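Local coordinates for protein 6-phosphogluconolactonase (Leishmania braziliensis, PDB 3CSS) that probably hydrolyses 6-phosphogluconolactone to 6-phosphogluconate, the second step in the oxidative stage of the pentose phosphate pathway, at residues A220-L232 with T254-C266. Numbering follows the deposited sequence. Where two conformers were deposited one is given.
Sequences AGKDKNWVVRGVL and TLLLDPGAGEGVC
Helix 225-232, the crossover of the beta-alpha-beta unit between strands 214-219 and 252-257, packs on the second strand and on the segment after that strand, 258-265, which runs alongside residues 220-229 in the same direction. Polar bonds fasten the turn leading into the helix and the helix's first residue. Asp258 OD2 accepts from Gly221 N (2.9 Å), which comes from above the carboxylate plane, and, in an Asx motif, from Ala261 N, nearly along the C-O axis; gripped by two bonds, the carboxylate is limited in its rotation. Asn225 swings its amide opposite the backbone N (chi1 -177°), aiming it at the Gly260-Glu263 turn. There ND2 bonds Ala261 O (3.0 Å) almost straight, N-H...O 173°, although it lies 60° above that carbonyl's plane. The same ND2 meets Glu263 O on a lone pair at 2.9 Å. In the conformer given, Asn225 OD1 accepts from Arg229 NE (2.8 Å), well above the amide carbonyl's plane. Lys222, likewise in the conformer given and bent from chi2 onward, puts NZ on a lone pair of Gly260 O (2.7 Å). Farther along the helix the contact turns apolar: Val228 CG1 meets Leu257 CD1 end-on at 3.7 Å, and Leu232 splits its branches, CD2 to Leu255 CD1 (3.8 Å) and CD1 to Val265 CG1 (3.7 Å). Both amide hydrogens of buried Asn225 are thus used on main-chain carbonyls, so this one side chain ties the turn to the helix.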
ATOM      1  N   ALA A 220      -1.624   9.178  10.868  1.00 13.49           N
ATOM      2  CA  ALA A 220      -2.022  10.254  11.758  1.00 13.20           C
ATOM      3  C   ALA A 220      -2.915   9.696  12.868  1.00 14.01           C
ATOM      4  O   ALA A 220      -3.761   8.832  12.617  1.00 14.89           O
ATOM      5  CB  ALA A 220      -2.746  11.326  10.969  1.00 13.58           C
ATOM      6  N   GLY A 221      -2.707  10.206  14.080  1.00 13.98           N
ATOM      7  CA  GLY A 221      -3.512   9.874  15.256  1.00 14.26           C
ATOM      8  C   GLY A 221      -2.719   9.280  16.406  1.00 13.79           C
ATOM      9  O   GLY A 221      -1.830   8.448  16.225  1.00 12.86           O
ATOM     10  N   LYS A 222      -3.058   9.692  17.618  1.00 14.00           N
ATOM     11  CA  LYS A 222      -2.419   9.141  18.820  0.50 14.64           C
ATOM     12  C   LYS A 222      -2.592   7.630  18.876  1.00 14.19           C
ATOM     13  O   LYS A 222      -1.738   6.922  19.426  1.00 13.26           O
ATOM     14  CB  LYS A 222      -3.022   9.752  20.094  0.50 15.01           C
ATOM     15  CG  LYS A 222      -2.029   9.930  21.246  0.50 18.32           C
ATOM     16  CD  LYS A 222      -1.286   8.661  21.690  0.50 19.59           C
ATOM     17  CE  LYS A 222       0.145   9.012  22.023  0.50 20.19           C
ATOM     18  NZ  LYS A 222       0.620  10.068  21.075  0.50 17.84           N
ATOM     19  N   ASP A 223      -3.696   7.130  18.325  1.00 14.66           N
ATOM     20  CA  ASP A 223      -3.943   5.699  18.362  1.00 15.43           C
ATOM     21  C   ASP A 223      -2.992   4.887  17.496  1.00 15.04           C
ATOM     22  O   ASP A 223      -3.039   3.665  17.531  1.00 15.13           O
ATOM     23  CB  ASP A 223      -5.412   5.335  18.064  1.00 16.04           C
ATOM     24  CG  ASP A 223      -5.867   5.714  16.679  1.00 18.44           C
ATOM     25  OD1 ASP A 223      -5.093   6.274  15.884  1.00 20.92           O
ATOM     26  OD2 ASP A 223      -7.057   5.463  16.388  1.00 21.25           O
ATOM     27  N   LYS A 224      -2.139   5.558  16.717  1.00 15.24           N
ATOM     28  CA  LYS A 224      -1.090   4.881  15.960  1.00 14.76           C
ATOM     29  C   LYS A 224       0.281   4.944  16.598  1.00 14.54           C
ATOM     30  O   LYS A 224       1.242   4.361  16.044  1.00 14.73           O
ATOM     31  CB  LYS A 224      -0.883   5.506  14.586  1.00 15.42           C
ATOM     32  CG  LYS A 224      -2.062   5.993  13.914  1.00 18.90           C
ATOM     33  CD  LYS A 224      -2.891   4.942  13.472  1.00 19.36           C
ATOM     34  CE  LYS A 224      -3.606   5.516  12.274  1.00 22.29           C
ATOM     35  NZ  LYS A 224      -4.716   4.749  11.860  1.00 27.99           N
ATOM     36  N   ASN A 225       0.413   5.691  17.700  1.00 13.78           N
ATOM     37  CA  ASN A 225       1.726   5.930  18.292  1.00 14.12           C
ATOM     38  C   ASN A 225       2.407   4.629  18.702  1.00 13.81           C
ATOM     39  O   ASN A 225       3.586   4.470  18.481  1.00 14.87           O
ATOM     40  CB  ASN A 225       1.606   6.905  19.465  1.00 13.64           C
ATOM     41  CG  ASN A 225       2.956   7.267  20.084  1.00 15.49           C
ATOM     42  OD1 ASN A 225       3.144   7.113  21.284  1.00 17.05           O
ATOM     43  ND2 ASN A 225       3.887   7.761  19.268  1.00 17.45           N
ATOM     44  N   TRP A 226       1.662   3.677  19.268  1.00 12.74           N
ATOM     45  CA  TRP A 226       2.281   2.424  19.687  1.00 12.84           C
ATOM     46  C   TRP A 226       2.807   1.645  18.495  1.00 12.95           C
ATOM     47  O   TRP A 226       3.786   0.896  18.596  1.00 13.31           O
ATOM     48  CB  TRP A 226       1.292   1.573  20.478  1.00 13.11           C
ATOM     49  CG  TRP A 226       0.205   0.861  19.699  1.00 12.39           C
ATOM     50  CD1 TRP A 226      -1.045   1.341  19.415  1.00 13.63           C
ATOM     51  CD2 TRP A 226       0.267  -0.450  19.126  1.00 12.99           C
ATOM     52  NE1 TRP A 226      -1.758   0.423  18.724  1.00 12.67           N
ATOM     53  CE2 TRP A 226      -0.989  -0.692  18.518  1.00 12.21           C
ATOM     54  CE3 TRP A 226       1.257  -1.434  19.036  1.00 13.10           C
ATOM     55  CZ2 TRP A 226      -1.284  -1.882  17.852  1.00 13.54           C
ATOM     56  CZ3 TRP A 226       0.946  -2.619  18.397  1.00 12.72           C
ATOM     57  CH2 TRP A 226      -0.302  -2.831  17.812  1.00 12.79           C
ATOM     58  N   VAL A 227       2.124   1.809  17.366  1.00 12.37           N
ATOM     59  CA  VAL A 227       2.551   1.156  16.125  1.00 11.99           C
ATOM     60  C   VAL A 227       3.871   1.750  15.656  1.00 12.89           C
ATOM     61  O   VAL A 227       4.830   1.042  15.322  1.00 12.95           O
ATOM     62  CB  VAL A 227       1.466   1.303  15.032  1.00 12.01           C
ATOM     63  CG1 VAL A 227       1.943   0.644  13.732  1.00 11.60           C
ATOM     64  CG2 VAL A 227       0.096   0.724  15.532  1.00 10.91           C
ATOM     65  N   VAL A 228       3.914   3.071  15.583  1.00 12.71           N
ATOM     66  CA  VAL A 228       5.134   3.749  15.171  1.00 13.16           C
ATOM     67  C   VAL A 228       6.312   3.364  16.085  1.00 13.47           C
ATOM     68  O   VAL A 228       7.393   2.979  15.613  1.00 13.82           O
ATOM     69  CB  VAL A 228       4.884   5.286  15.233  1.00 13.00           C
ATOM     70  CG1 VAL A 228       6.194   6.045  15.073  1.00 12.69           C
ATOM     71  CG2 VAL A 228       3.884   5.737  14.165  1.00 13.84           C
ATOM     72  N   ARG A 229       6.112   3.433  17.393  0.50 14.16           N
ATOM     73  CA  ARG A 229       7.209   3.124  18.305  0.50 14.03           C
ATOM     74  C   ARG A 229       7.615   1.644  18.234  0.50 13.48           C
ATOM     75  O   ARG A 229       8.809   1.317  18.402  0.50 13.20           O
ATOM     76  CB  ARG A 229       6.877   3.588  19.724  0.50 14.16           C
ATOM     77  CG  ARG A 229       7.014   5.093  19.867  0.50 16.70           C
ATOM     78  CD  ARG A 229       6.648   5.568  21.243  0.50 18.50           C
ATOM     79  NE  ARG A 229       5.259   5.248  21.544  0.50 19.60           N
ATOM     80  CZ  ARG A 229       4.889   4.264  22.353  0.50 21.26           C
ATOM     81  NH1 ARG A 229       5.809   3.487  22.912  0.50 21.70           N
ATOM     82  NH2 ARG A 229       3.597   4.053  22.583  0.50 21.39           N
ATOM     83  N   GLY A 230       6.649   0.765  17.945  1.00 12.77           N
ATOM     84  CA  GLY A 230       6.911  -0.671  17.812  1.00 12.84           C
ATOM     85  C   GLY A 230       7.645  -1.029  16.533  1.00 13.20           C
ATOM     86  O   GLY A 230       8.366  -2.027  16.476  1.00 13.68           O
ATOM     87  N   VAL A 231       7.445  -0.224  15.491  1.00 12.28           N
ATOM     88  CA  VAL A 231       8.211  -0.392  14.248  1.00 13.03           C
ATOM     89  C   VAL A 231       9.645   0.132  14.396  1.00 13.64           C
ATOM     90  O   VAL A 231      10.612  -0.481  13.915  1.00 13.33           O
ATOM     91  CB  VAL A 231       7.478   0.284  13.035  1.00 12.45           C
ATOM     92  CG1 VAL A 231       8.420   0.375  11.795  1.00 14.99           C
ATOM     93  CG2 VAL A 231       6.147  -0.446  12.703  1.00 13.31           C
ATOM     94  N   LEU A 232       9.776   1.262  15.095  1.00 13.47           N
ATOM     95  CA  LEU A 232      11.062   1.951  15.193  1.00 14.15           C
ATOM     96  C   LEU A 232      12.029   1.435  16.237  1.00 14.92           C
ATOM     97  O   LEU A 232      13.236   1.695  16.121  1.00 16.15           O
ATOM     98  CB  LEU A 232      10.835   3.434  15.413  1.00 14.13           C
ATOM     99  CG  LEU A 232      10.188   4.182  14.265  1.00 13.21           C
ATOM    100  CD1 LEU A 232       9.949   5.640  14.703  1.00 14.66           C
ATOM    101  CD2 LEU A 232      11.035   4.108  12.944  1.00 15.21           C
ATOM    102  N   THR A 254      10.180   5.767   4.505  1.00 13.44           N
ATOM    103  CA  THR A 254       9.842   7.078   5.051  1.00 12.89           C
ATOM    104  C   THR A 254       8.516   7.007   5.803  1.00 13.04           C
ATOM    105  O   THR A 254       7.549   6.488   5.262  1.00 13.74           O
ATOM    106  CB  THR A 254       9.736   8.086   3.938  1.00 13.50           C
ATOM    107  OG1 THR A 254      10.989   8.131   3.225  1.00 13.80           O
ATOM    108  CG2 THR A 254       9.337   9.477   4.460  1.00 13.88           C
ATOM    109  N   LEU A 255       8.504   7.514   7.031  1.00 12.48           N
ATOM    110  CA  LEU A 255       7.287   7.633   7.855  1.00 12.22           C
ATOM    111  C   LEU A 255       6.891   9.117   7.920  1.00 12.15           C
ATOM    112  O   LEU A 255       7.641   9.927   8.437  1.00 12.49           O
ATOM    113  CB  LEU A 255       7.510   7.119   9.266  1.00 13.10           C
ATOM    114  CG  LEU A 255       8.072   5.713   9.437  1.00 15.88           C
ATOM    115  CD1 LEU A 255       8.007   5.305  10.948  1.00 18.10           C
ATOM    116  CD2 LEU A 255       7.362   4.704   8.577  1.00 18.28           C
ATOM    117  N   LEU A 256       5.729   9.443   7.350  1.00 11.43           N
ATOM    118  CA  LEU A 256       5.127  10.770   7.420  1.00 11.31           C
ATOM    119  C   LEU A 256       4.003  10.722   8.443  1.00 11.96           C
ATOM    120  O   LEU A 256       3.004  10.043   8.225  1.00 12.14           O
ATOM    121  CB  LEU A 256       4.576  11.171   6.029  1.00 11.61           C
ATOM    122  CG  LEU A 256       5.608  11.163   4.886  1.00 12.57           C
ATOM    123  CD1 LEU A 256       4.944  11.472   3.523  1.00 12.47           C
ATOM    124  CD2 LEU A 256       6.781  12.098   5.155  1.00 14.39           C
ATOM    125  N   LEU A 257       4.207  11.413   9.564  1.00 12.57           N
ATOM    126  CA  LEU A 257       3.398  11.233  10.752  1.00 13.56           C
ATOM    127  C   LEU A 257       2.869  12.575  11.207  1.00 14.31           C
ATOM    128  O   LEU A 257       3.505  13.593  10.966  1.00 16.37           O
ATOM    129  CB  LEU A 257       4.255  10.650  11.872  1.00 13.06           C
ATOM    130  CG  LEU A 257       4.987   9.337  11.606  1.00 13.37           C
ATOM    131  CD1 LEU A 257       5.778   8.970  12.855  1.00 14.98           C
ATOM    132  CD2 LEU A 257       4.007   8.216  11.194  1.00 14.69           C
ATOM    133  N   ASP A 258       1.739  12.571  11.915  1.00 14.72           N
ATOM    134  CA  ASP A 258       1.260  13.788  12.548  1.00 15.21           C
ATOM    135  C   ASP A 258       1.759  13.756  14.004  1.00 16.06           C
ATOM    136  O   ASP A 258       2.405  12.779  14.413  1.00 14.59           O
ATOM    137  CB  ASP A 258      -0.264  13.914  12.395  1.00 15.10           C
ATOM    138  CG  ASP A 258      -1.043  13.172  13.450  1.00 16.01           C
ATOM    139  OD1 ASP A 258      -2.192  13.610  13.700  1.00 18.18           O
ATOM    140  OD2 ASP A 258      -0.544  12.182  14.031  1.00 15.09           O
ATOM    141  N   PRO A 259       1.500  14.826  14.774  1.00 19.02           N
ATOM    142  CA  PRO A 259       2.142  14.895  16.088  1.00 20.19           C
ATOM    143  C   PRO A 259       1.737  13.757  17.045  1.00 21.05           C
ATOM    144  O   PRO A 259       2.597  13.232  17.770  1.00 21.73           O
ATOM    145  CB  PRO A 259       1.741  16.276  16.611  1.00 20.64           C
ATOM    146  CG  PRO A 259       1.418  17.071  15.379  1.00 20.19           C
ATOM    147  CD  PRO A 259       0.812  16.078  14.426  1.00 18.96           C
ATOM    148  N   GLY A 260       0.467  13.352  17.016  1.00 21.22           N
ATOM    149  CA  GLY A 260       0.006  12.256  17.887  1.00 20.88           C
ATOM    150  C   GLY A 260       0.660  10.928  17.538  1.00 20.40           C
ATOM    151  O   GLY A 260       1.110  10.196  18.430  1.00 19.80           O
ATOM    152  N   ALA A 261       0.698  10.603  16.243  1.00 19.94           N
ATOM    153  CA  ALA A 261       1.338   9.360  15.746  1.00 19.78           C
ATOM    154  C   ALA A 261       2.845   9.336  16.018  1.00 19.61           C
ATOM    155  O   ALA A 261       3.416   8.303  16.353  1.00 18.35           O
ATOM    156  CB  ALA A 261       1.055   9.122  14.244  1.00 19.99           C
ATOM    157  N   GLY A 262       3.471  10.513  15.934  1.00 20.59           N
ATOM    158  CA  GLY A 262       4.910  10.631  16.139  1.00 21.13           C
ATOM    159  C   GLY A 262       5.373  10.988  17.539  1.00 21.65           C
ATOM    160  O   GLY A 262       6.568  11.247  17.724  1.00 22.35           O
ATOM    161  N   GLU A 263       4.469  10.995  18.527  1.00 22.01           N
ATOM    162  CA  GLU A 263       4.813  11.419  19.895  1.00 22.57           C
ATOM    163  C   GLU A 263       6.008  10.637  20.447  1.00 22.63           C
ATOM    164  O   GLU A 263       6.050   9.405  20.375  1.00 21.38           O
ATOM    165  CB  GLU A 263       3.608  11.291  20.834  1.00 22.54           C
ATOM    166  CG  GLU A 263       3.848  11.854  22.248  1.00 25.52           C
ATOM    167  CD  GLU A 263       2.562  12.213  23.001  1.00 28.17           C
ATOM    168  OE1 GLU A 263       1.443  11.941  22.507  1.00 31.16           O
ATOM    169  OE2 GLU A 263       2.679  12.795  24.103  1.00 32.53           O
ATOM    170  N   GLY A 264       7.011  11.369  20.946  1.00 23.02           N
ATOM    171  CA  GLY A 264       8.180  10.746  21.551  1.00 23.39           C
ATOM    172  C   GLY A 264       9.299  10.298  20.622  1.00 23.61           C
ATOM    173  O   GLY A 264      10.389   9.956  21.089  1.00 24.33           O
ATOM    174  N   VAL A 265       9.067  10.288  19.313  1.00 23.36           N
ATOM    175  CA  VAL A 265      10.085   9.783  18.384  1.00 23.42           C
ATOM    176  C   VAL A 265      11.259  10.734  18.170  1.00 24.12           C
ATOM    177  O   VAL A 265      12.427  10.344  18.291  1.00 24.90           O
ATOM    178  CB  VAL A 265       9.458   9.435  17.021  1.00 23.32           C
ATOM    179  CG1 VAL A 265      10.550   9.102  15.993  1.00 24.00           C
ATOM    180  CG2 VAL A 265       8.486   8.291  17.201  1.00 24.27           C
ATOM    181  N   CYS A 266      10.962  11.992  17.877  1.00 23.04           N
ATOM    182  CA  CYS A 266      11.997  12.904  17.457  1.00 23.40           C
ATOM    183  C   CYS A 266      12.508  13.738  18.612  1.00 23.44           C
ATOM    184  O   CYS A 266      11.829  13.927  19.637  1.00 22.63           O
ATOM    185  CB  CYS A 266      11.501  13.787  16.309  1.00 23.43           C
ATOM    186  SG  CYS A 266      11.233  12.868  14.792  1.00 24.99           S
TER